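Local coordinates for succinate-semialdehyde dehydrogenase (Streptococcus pyogenes MGAS1882, PDB 4OGD) that oxidises succinic semialdehyde to succinate, with NADP+ serving as the cofactor, at the interface of chains A and B. Residues are numbered along the deposited sequence; one frame, centred on the assembly and turned at random. Chains: chain A/B, Succinate-semialdehyde dehydrogenase.

Contact 1: the interface of chains A and B. Residues chain A 407, 409-412; chain B 120, 448, 450.
The loop before strand 411-414 of chain A, together with that strand's first residues, takes B:Asn448 and B:His450 from strand 448-455 of chain B. B:Gln120, at the end of strand 113-120, backs them from within chain B. In the aldehyde dehydrogenase family such strands belong to the oligomerisation arm, which lies against the catalytic domain of the partner.

The carbonyl oxygen of A:Thr409 carries much of the contact. The amide ND2 of B:Asn448 donates to A:Thr409 O at 3.0 Å, almost straight at the hydrogen (175°). The bond lies in the plane of the asparagine amide, but the donor stands well above the carbonyl plane of A:Thr409. The same oxygen also sits over the centre of one face of the B:His450 imidazole, 3.2 Å above its plane. B:His450 has CG anti to the backbone N (chi1 -180°), which extends the ring between two polar partners. Its NE2 is hydrogen-bonded to the A:Ser412 hydroxyl OG at 2.8 Å, while its ND1 donates in the ring plane to B:Gln120 OE1 at 2.6 Å. Bonds at both nitrogens should keep the ring from turning. A water extends the network, lying 2.7 Å from A:Ile407 O and 2.6 Å from B:Gln120 OE1. The methyl CG2 of A:Thr409 adds an apolar touch at 4.0 Å from B:His450 CE1.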
loop_
_atom_site.group_PDB
_atom_site.type_symbol
_atom_site.label_atom_id
_atom_site.label_comp_id
_atom_site.label_asym_id
_atom_site.label_seq_id
_atom_site.Cartn_x
_atom_site.Cartn_y
_atom_site.Cartn_z
ATOM N N ILE A 407 -0.145 -5.193 22.371
ATOM C CA ILE A 407 -0.721 -3.897 22.010
ATOM C C ILE A 407 -0.933 -3.801 20.505
ATOM O O ILE A 407 -0.031 -4.120 19.714
ATOM C CB ILE A 407 0.160 -2.711 22.470
ATOM C CG1 ILE A 407 0.542 -2.859 23.948
ATOM C CG2 ILE A 407 -0.576 -1.392 22.262
ATOM C CD1 ILE A 407 -0.663 -3.046 24.874
ATOM N N THR A 409 -0.710 -1.766 17.827
ATOM C CA THR A 409 -0.036 -0.527 17.474
ATOM C C THR A 409 1.192 -0.848 16.634
ATOM O O THR A 409 1.679 -1.980 16.644
ATOM C CB THR A 409 0.399 0.246 18.739
ATOM O OG1 THR A 409 0.804 1.564 18.370
ATOM C CG2 THR A 409 1.558 -0.456 19.439
ATOM N N GLY A 410 1.711 0.150 15.922
ATOM C CA GLY A 410 2.836 -0.076 15.029
ATOM C C GLY A 410 4.204 -0.038 15.690
ATOM O O GLY A 410 5.181 -0.562 15.141
ATOM N N MET A 411 4.290 0.593 16.860
ATOM C CA MET A 411 5.569 0.761 17.547
ATOM C C MET A 411 5.414 0.698 19.061
ATOM O O MET A 411 4.477 1.258 19.622
ATOM C CB MET A 411 6.205 2.106 17.175
ATOM C CG MET A 411 6.516 2.247 15.698
ATOM S SD MET A 411 7.088 3.883 15.222
ATOM C CE MET A 411 5.593 4.847 15.419
ATOM N N SER A 412 6.357 0.038 19.721
ATOM C CA SER A 412 6.360 -0.007 21.185
ATOM C C SER A 412 7.730 0.371 21.696
ATOM O O SER A 412 8.724 -0.249 21.316
ATOM C CB SER A 412 5.977 -1.399 21.687
ATOM O OG SER A 412 4.644 -1.725 21.325
ATOM N N GLN B 120 2.378 -9.142 12.687
ATOM C CA GLN B 120 1.153 -9.518 13.383
ATOM C C GLN B 120 -0.083 -9.331 12.522
ATOM O O GLN B 120 -0.110 -8.497 11.611
ATOM C CB GLN B 120 1.012 -8.686 14.661
ATOM C CG GLN B 120 2.208 -8.804 15.610
ATOM C CD GLN B 120 2.007 -8.027 16.899
ATOM O OE1 GLN B 120 1.836 -6.815 16.878
ATOM N NE2 GLN B 120 2.007 -8.734 18.030
ATOM N N ASN B 448 0.724 -6.127 10.395
ATOM C CA ASN B 448 1.264 -5.040 11.193
ATOM C C ASN B 448 2.729 -5.333 11.456
ATOM O O ASN B 448 3.054 -6.260 12.202
ATOM C CB ASN B 448 0.494 -4.949 12.514
ATOM C CG ASN B 448 1.112 -3.965 13.493
ATOM O OD1 ASN B 448 2.002 -3.196 13.146
ATOM N ND2 ASN B 448 0.619 -3.980 14.730
ATOM N N HIS B 450 5.385 -4.508 13.463
ATOM C CA HIS B 450 5.278 -3.887 14.777
ATOM C C HIS B 450 6.660 -3.802 15.411
ATOM O O HIS B 450 7.218 -4.815 15.839
ATOM C CB HIS B 450 4.308 -4.720 15.641
ATOM C CG HIS B 450 4.088 -4.194 17.026
ATOM N ND1 HIS B 450 3.163 -4.754 17.885
ATOM C CD2 HIS B 450 4.664 -3.172 17.707
ATOM C CE1 HIS B 450 3.187 -4.109 19.037
ATOM N NE2 HIS B 450 4.087 -3.143 18.956
HETATM O O HOH W 1 -0.392 -5.533 17.459
#

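Contact 2: the interface of chains A and B. Residues chain A 209, 212-213, 228, 230, 431; chain B 221, 223.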
loop_
_atom_site.group_PDB
_atom_site.type_symbol
_atom_site.label_atom_id
_atom_site.label_comp_id
_atom_site.label_asym_id
_atom_site.label_seq_id
_atom_site.Cartn_x
_atom_site.Cartn_y
_atom_site.Cartn_z
ATOM N N GLU A 209 -5.753 12.780 10.119
ATOM C CA GLU A 209 -6.567 11.775 9.468
ATOM C C GLU A 209 -7.615 12.367 8.529
ATOM O O GLU A 209 -8.044 11.691 7.602
ATOM C CB GLU A 209 -7.184 10.804 10.464
ATOM C CG GLU A 209 -8.155 11.412 11.430
ATOM C CD GLU A 209 -8.828 10.337 12.254
ATOM O OE1 GLU A 209 -9.752 9.674 11.736
ATOM O OE2 GLU A 209 -8.414 10.139 13.405
ATOM N N GLY A 212 -5.542 12.964 5.485
ATOM C CA GLY A 212 -5.256 11.634 4.984
ATOM C C GLY A 212 -6.424 11.036 4.228
ATOM O O GLY A 212 -6.247 10.481 3.149
ATOM N N ALA A 213 -7.623 11.135 4.793
ATOM C CA ALA A 213 -8.791 10.575 4.128
ATOM C C ALA A 213 -9.088 11.290 2.815
ATOM O O ALA A 213 -9.426 10.652 1.820
ATOM C CB ALA A 213 -10.001 10.610 5.052
ATOM N N LEU A 228 0.173 6.283 4.363
ATOM C CA LEU A 228 -0.385 7.293 5.260
ATOM C C LEU A 228 0.251 7.195 6.636
ATOM O O LEU A 228 0.192 6.151 7.288
ATOM C CB LEU A 228 -1.899 7.115 5.418
ATOM C CG LEU A 228 -2.781 7.305 4.186
ATOM C CD1 LEU A 228 -4.238 7.127 4.569
ATOM C CD2 LEU A 228 -2.548 8.672 3.548
ATOM N N LEU A 230 -0.285 9.009 10.035
ATOM C CA LEU A 230 -1.263 9.909 10.638
ATOM C C LEU A 230 -1.041 10.102 12.137
ATOM O O LEU A 230 0.064 9.893 12.649
ATOM C CB LEU A 230 -2.680 9.412 10.338
ATOM C CG LEU A 230 -2.917 9.079 8.857
ATOM C CD1 LEU A 230 -4.336 8.537 8.660
ATOM C CD2 LEU A 230 -2.673 10.311 7.962
ATOM N N HIS A 431 -6.561 4.185 12.502
ATOM C CA HIS A 431 -6.586 5.548 11.957
ATOM C C HIS A 431 -5.233 6.246 12.018
ATOM O O HIS A 431 -5.126 7.427 11.664
ATOM C CB HIS A 431 -7.622 6.438 12.656
ATOM C CG HIS A 431 -9.042 6.083 12.350
ATOM N ND1 HIS A 431 -10.015 7.037 12.148
ATOM C CD2 HIS A 431 -9.658 4.883 12.232
ATOM C CE1 HIS A 431 -11.168 6.440 11.906
ATOM N NE2 HIS A 431 -10.980 5.134 11.954
ATOM N N LYS B 221 -11.253 6.932 1.568
ATOM C CA LYS B 221 -12.131 7.765 2.379
ATOM C C LYS B 221 -12.208 7.250 3.806
ATOM O O LYS B 221 -12.411 8.019 4.751
ATOM C CB LYS B 221 -13.531 7.735 1.757
ATOM C CG LYS B 221 -14.613 8.497 2.499
ATOM C CD LYS B 221 -15.899 8.529 1.659
ATOM C CE LYS B 221 -15.618 8.104 0.214
ATOM N NZ LYS B 221 -16.619 8.591 -0.778
ATOM N N LEU B 223 -9.735 5.344 5.236
ATOM C CA LEU B 223 -8.363 5.095 5.697
ATOM C C LEU B 223 -7.965 3.622 5.689
ATOM O O LEU B 223 -7.133 3.197 6.489
ATOM C CB LEU B 223 -8.132 5.687 7.094
ATOM C CG LEU B 223 -8.429 7.178 7.252
ATOM C CD1 LEU B 223 -8.241 7.602 8.698
ATOM C CD2 LEU B 223 -7.542 7.990 6.328
#
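B:Leu223, just past helix 209-221, with CG anti to its own carbonyl carbon (chi1 -56°) and CD1 anti to CA (chi2 176°), pushes both methyls into a pocket of chain A. On the receiving side, A:Glu209 has CG between its backbone N and carbonyl carbon (chi1 64°), and its chain then runs extended to the imidazole of A:His431.

CD2 of the leucine presses on the backbone of the A helix, 3.6 Å from A:Ala213 CA, and also reaches A:Leu228 CD1 at 3.8 Å. The CD1 branch lies 3.8 Å from A:Glu209 CB and 4.0 Å from A:His431 CG, and both of those side chains run at about a right angle to the leucine. A:Leu230 CD1, coming in at a slant, is 4.0 Å from B:Leu223 CD2. The wall by CD1 is braced within chain A: A:His431 ND1 donates to A:Glu209 OE1 at 2.7 Å, on the syn side but tilted well out of the carboxylate plane, and close to the plane of its own ring. That bond should hold the imidazole steady beside the leucine.

Helix 209-221 belongs to the Rossmann-type NADP-binding domain, so the contact joins the two cofactor domains across the two-fold interface, the helix start in chain A facing the helix end in chain B; the pocket floor is the LELGG segment, which in aldehyde dehydrogenases carries the general-base glutamate.

Contact 3: the interface of chains A and B. Residues chain A 404-405, 412, 414; chain B 450-453.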
loop_
_atom_site.group_PDB
_atom_site.type_symbol
_atom_site.label_atom_id
_atom_site.label_comp_id
_atom_site.label_asym_id
_atom_site.label_seq_id
_atom_site.Cartn_x
_atom_site.Cartn_y
_atom_site.Cartn_z
ATOM N N ALA A 404 4.153 -5.597 25.203
ATOM C CA ALA A 404 4.257 -4.830 23.959
ATOM C C ALA A 404 3.600 -5.560 22.784
ATOM O O ALA A 404 2.870 -4.951 21.993
ATOM C CB ALA A 404 5.723 -4.531 23.640
ATOM N N ALA A 405 3.842 -6.864 22.684
ATOM C CA ALA A 405 3.306 -7.655 21.578
ATOM C C ALA A 405 1.785 -7.686 21.610
ATOM O O ALA A 405 1.139 -7.831 20.568
ATOM C CB ALA A 405 3.862 -9.077 21.615
ATOM N N SER A 412 6.357 0.038 19.721
ATOM C CA SER A 412 6.360 -0.007 21.185
ATOM C C SER A 412 7.730 0.371 21.696
ATOM O O SER A 412 8.724 -0.249 21.316
ATOM C CB SER A 412 5.977 -1.399 21.687
ATOM O OG SER A 412 4.644 -1.725 21.325
ATOM N N ILE A 414 10.222 0.716 24.837
ATOM C CA ILE A 414 10.361 0.115 26.167
ATOM C C ILE A 414 11.122 1.057 27.110
ATOM O O ILE A 414 12.223 1.505 26.781
ATOM C CB ILE A 414 11.082 -1.254 26.095
ATOM C CG1 ILE A 414 10.357 -2.214 25.141
ATOM C CG2 ILE A 414 11.261 -1.858 27.500
ATOM C CD1 ILE A 414 8.869 -2.351 25.377
ATOM N N HIS B 450 5.385 -4.508 13.463
ATOM C CA HIS B 450 5.278 -3.887 14.777
ATOM C C HIS B 450 6.660 -3.802 15.411
ATOM O O HIS B 450 7.218 -4.815 15.839
ATOM C CB HIS B 450 4.308 -4.720 15.641
ATOM C CG HIS B 450 4.088 -4.194 17.026
ATOM N ND1 HIS B 450 3.163 -4.754 17.885
ATOM C CD2 HIS B 450 4.664 -3.172 17.707
ATOM C CE1 HIS B 450 3.187 -4.109 19.037
ATOM N NE2 HIS B 450 4.087 -3.143 18.956
ATOM N N LEU B 451 7.204 -2.586 15.448
ATOM C CA LEU B 451 8.512 -2.333 16.052
ATOM C C LEU B 451 8.483 -2.428 17.571
ATOM O O LEU B 451 7.604 -1.853 18.219
ATOM C CB LEU B 451 8.990 -0.933 15.676
ATOM C CG LEU B 451 10.223 -0.386 16.395
ATOM C CD1 LEU B 451 11.469 -1.175 16.027
ATOM C CD2 LEU B 451 10.391 1.092 16.088
ATOM N N ILE B 452 9.462 -3.135 18.132
ATOM C CA ILE B 452 9.744 -3.046 19.563
ATOM C C ILE B 452 11.150 -2.493 19.681
ATOM O O ILE B 452 12.089 -3.069 19.126
ATOM C CB ILE B 452 9.674 -4.416 20.274
ATOM C CG1 ILE B 452 8.234 -4.763 20.661
ATOM C CG2 ILE B 452 10.488 -4.379 21.557
ATOM C CD1 ILE B 452 7.387 -5.239 19.527
ATOM N N TYR B 453 11.296 -1.366 20.378
ATOM C CA TYR B 453 12.603 -0.743 20.534
ATOM C C TYR B 453 12.955 -0.580 22.007
ATOM O O TYR B 453 12.176 -0.018 22.779
ATOM C CB TYR B 453 12.653 0.606 19.821
ATOM C CG TYR B 453 13.977 1.314 19.998
ATOM C CD1 TYR B 453 15.154 0.760 19.499
ATOM C CD2 TYR B 453 14.053 2.533 20.655
ATOM C CE1 TYR B 453 16.372 1.403 19.657
ATOM C CE2 TYR B 453 15.267 3.182 20.814
ATOM C CZ TYR B 453 16.420 2.610 20.310
ATOM O OH TYR B 453 17.631 3.247 20.460
#
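A:Ser412 and B:Ile452 pair as a parallel beta bridge, joining strand 411-414 of the catalytic domain to strand 448-455 of the partner's oligomerisation arm, a sheet extension typical of aldehyde dehydrogenase dimers. Side chains alternate along the B strand: B:His450 and B:Ile452 project to one side, B:Leu451 and B:Tyr453 to the other.

On the first side, B:Ile452 turns CG1 towards helix 397-406 of chain A, where it touches the methyl CB of A:Ala404 at 3.9 Å. From there the chain bends (chi2 77°) and lays CD1 over one face of the B:His450 ring, near its rim and 3.8 Å above the plane. The isoleucine therefore fills the angle between the helix and the imidazole whose NE2 is bound by A:Ser412. Its other branch, CG2, lies 4.2 Å from A:Ile414 CG1, the two side chains crossing obliquely.

The backbones fix this register. A:Ser412 N donates to B:Leu451 O at 2.7 Å, and A:Ser412 O accepts from B:Tyr453 N at 3.0 Å, so that the serine clasps the peptide groups flanking B:Ile452. One step along, A:Ile414 N donates to B:Tyr453 O at 2.9 Å.

Contact 4: the interface of chains A and B. Residues chain A 109-110, 112, 115, 453; chain B 421, 423-424.
A:Thr110, A:Ser112, A:Ala115 and A:Tyr453, in the oligomerisation arm of chain A (strands 113-120 and 448-455 and the turn before 113), meet the B loop of B:Leu421 and B:Glu423 that leads into LPFGG, the segment conserved in aldehyde dehydrogenases that starts at B:Leu424. A polar link across comes from the hydroxyl of A:Thr110, whose OG1 donates to B:Glu423 OE2 at 2.6 Å and meets the carboxylate oxygen on its anti lone pair. B:Glu423 gets there by a sharp bend at chi2 (-94°), its side chain crossing that of A:Thr110 at about a right angle. Behind the threonine runs a row of hydroxyls within chain A, which should steady the donor: A:Thr110 OG1 is hydrogen-bonded to A:Ser112 OG at 2.8 Å, which in turn bonds A:Tyr453 OH at 2.6 Å.

Apolar contact falls to the two leucines. B:Leu421 rests CD1 against A:Ser112 CB at 3.7 Å. B:Leu424 sends CD2 to A:Ala115 CB at 3.6 Å. That alanine methyl lies at the edge of the A:Tyr453 ring, in its plane. The other fork, B:Leu424 CD1, makes a CH-pi contact over the ring face, offset towards the rim and 4.0 Å from the A:Tyr453 centroid.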
loop_
_atom_site.group_PDB
_atom_site.type_symbol
_atom_site.label_atom_id
_atom_site.label_comp_id
_atom_site.label_asym_id
_atom_site.label_seq_id
_atom_site.Cartn_x
_atom_site.Cartn_y
_atom_site.Cartn_z
ATOM N N GLU A 109 13.705 -18.401 -5.035
ATOM C CA GLU A 109 13.897 -19.842 -4.990
ATOM C C GLU A 109 12.774 -20.570 -5.728
ATOM O O GLU A 109 11.608 -20.497 -5.339
ATOM C CB GLU A 109 13.976 -20.294 -3.532
ATOM C CG GLU A 109 14.116 -21.792 -3.321
ATOM C CD GLU A 109 13.964 -22.179 -1.855
ATOM O OE1 GLU A 109 14.388 -21.391 -0.982
ATOM O OE2 GLU A 109 13.404 -23.263 -1.580
ATOM N N THR A 110 13.136 -21.259 -6.804
ATOM C CA THR A 110 12.171 -22.017 -7.581
ATOM C C THR A 110 12.896 -23.121 -8.348
ATOM O O THR A 110 13.987 -22.899 -8.871
ATOM C CB THR A 110 11.369 -21.097 -8.544
ATOM O OG1 THR A 110 10.412 -21.868 -9.274
ATOM C CG2 THR A 110 12.299 -20.371 -9.522
ATOM N N SER A 112 11.470 -24.475 -10.907
ATOM C CA SER A 112 10.783 -24.435 -12.188
ATOM C C SER A 112 11.548 -23.637 -13.243
ATOM O O SER A 112 11.186 -23.660 -14.417
ATOM C CB SER A 112 9.411 -23.802 -12.011
ATOM O OG SER A 112 9.565 -22.401 -11.867
ATOM N N ALA A 115 14.512 -17.253 -11.570
ATOM C CA ALA A 115 13.626 -16.152 -11.196
ATOM C C ALA A 115 14.314 -15.160 -10.269
ATOM O O ALA A 115 15.088 -15.548 -9.389
ATOM C CB ALA A 115 12.360 -16.691 -10.528
ATOM N N TYR A 453 11.299 -13.828 -15.094
ATOM C CA TYR A 453 11.171 -15.276 -14.958
ATOM C C TYR A 453 11.537 -16.006 -16.241
ATOM O O TYR A 453 11.038 -15.667 -17.312
ATOM C CB TYR A 453 9.744 -15.650 -14.553
ATOM C CG TYR A 453 9.529 -17.141 -14.436
ATOM C CD1 TYR A 453 10.154 -17.869 -13.437
ATOM C CD2 TYR A 453 8.705 -17.818 -15.324
ATOM C CE1 TYR A 453 9.969 -19.231 -13.319
ATOM C CE2 TYR A 453 8.514 -19.190 -15.215
ATOM C CZ TYR A 453 9.145 -19.888 -14.208
ATOM O OH TYR A 453 8.963 -21.251 -14.093
ATOM N N LEU B 421 3.263 -18.987 -10.055
ATOM C CA LEU B 421 3.655 -20.027 -9.113
ATOM C C LEU B 421 3.620 -19.395 -7.741
ATOM O O LEU B 421 3.768 -18.177 -7.622
ATOM C CB LEU B 421 5.060 -20.541 -9.416
ATOM C CG LEU B 421 5.248 -21.297 -10.729
ATOM C CD1 LEU B 421 6.722 -21.452 -11.001
ATOM C CD2 LEU B 421 4.584 -22.647 -10.633
ATOM N N GLU B 423 5.676 -19.182 -5.416
ATOM C CA GLU B 423 6.909 -18.534 -4.991
ATOM C C GLU B 423 7.249 -17.269 -5.782
ATOM O O GLU B 423 8.236 -16.592 -5.479
ATOM C CB GLU B 423 8.079 -19.526 -5.067
ATOM C CG GLU B 423 8.411 -19.990 -6.471
ATOM C CD GLU B 423 7.728 -21.297 -6.856
ATOM O OE1 GLU B 423 6.640 -21.595 -6.322
ATOM O OE2 GLU B 423 8.293 -22.035 -7.693
ATOM N N LEU B 424 6.433 -16.934 -6.782
ATOM C CA LEU B 424 6.717 -15.765 -7.623
ATOM C C LEU B 424 5.735 -14.625 -7.369
ATOM O O LEU B 424 4.522 -14.831 -7.466
ATOM C CB LEU B 424 6.620 -16.148 -9.104
ATOM C CG LEU B 424 7.459 -17.316 -9.619
ATOM C CD1 LEU B 424 7.173 -17.549 -11.103
ATOM C CD2 LEU B 424 8.950 -17.082 -9.380
#

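Contacts 1 and 3 are neighbours, their C-alpha centres about 6 Å apart, and they share A:Ser412 and B:His450. Contact 2 lies about 17 Å from contact 1 and 23 Å from contact 3, while contact 4 is 31 to 36 Å from the others. In contacts 1 and 3 strand 448-455 belongs to chain B; in contact 4 it belongs to chain A. Residue 453 serves in both roles, by backbone in contact 3 and by side chain in contact 4. Because the interface is two-fold symmetric, every contact occurs twice, and each chain both extends an arm and receives one, as expected of an aldehyde dehydrogenase dimer.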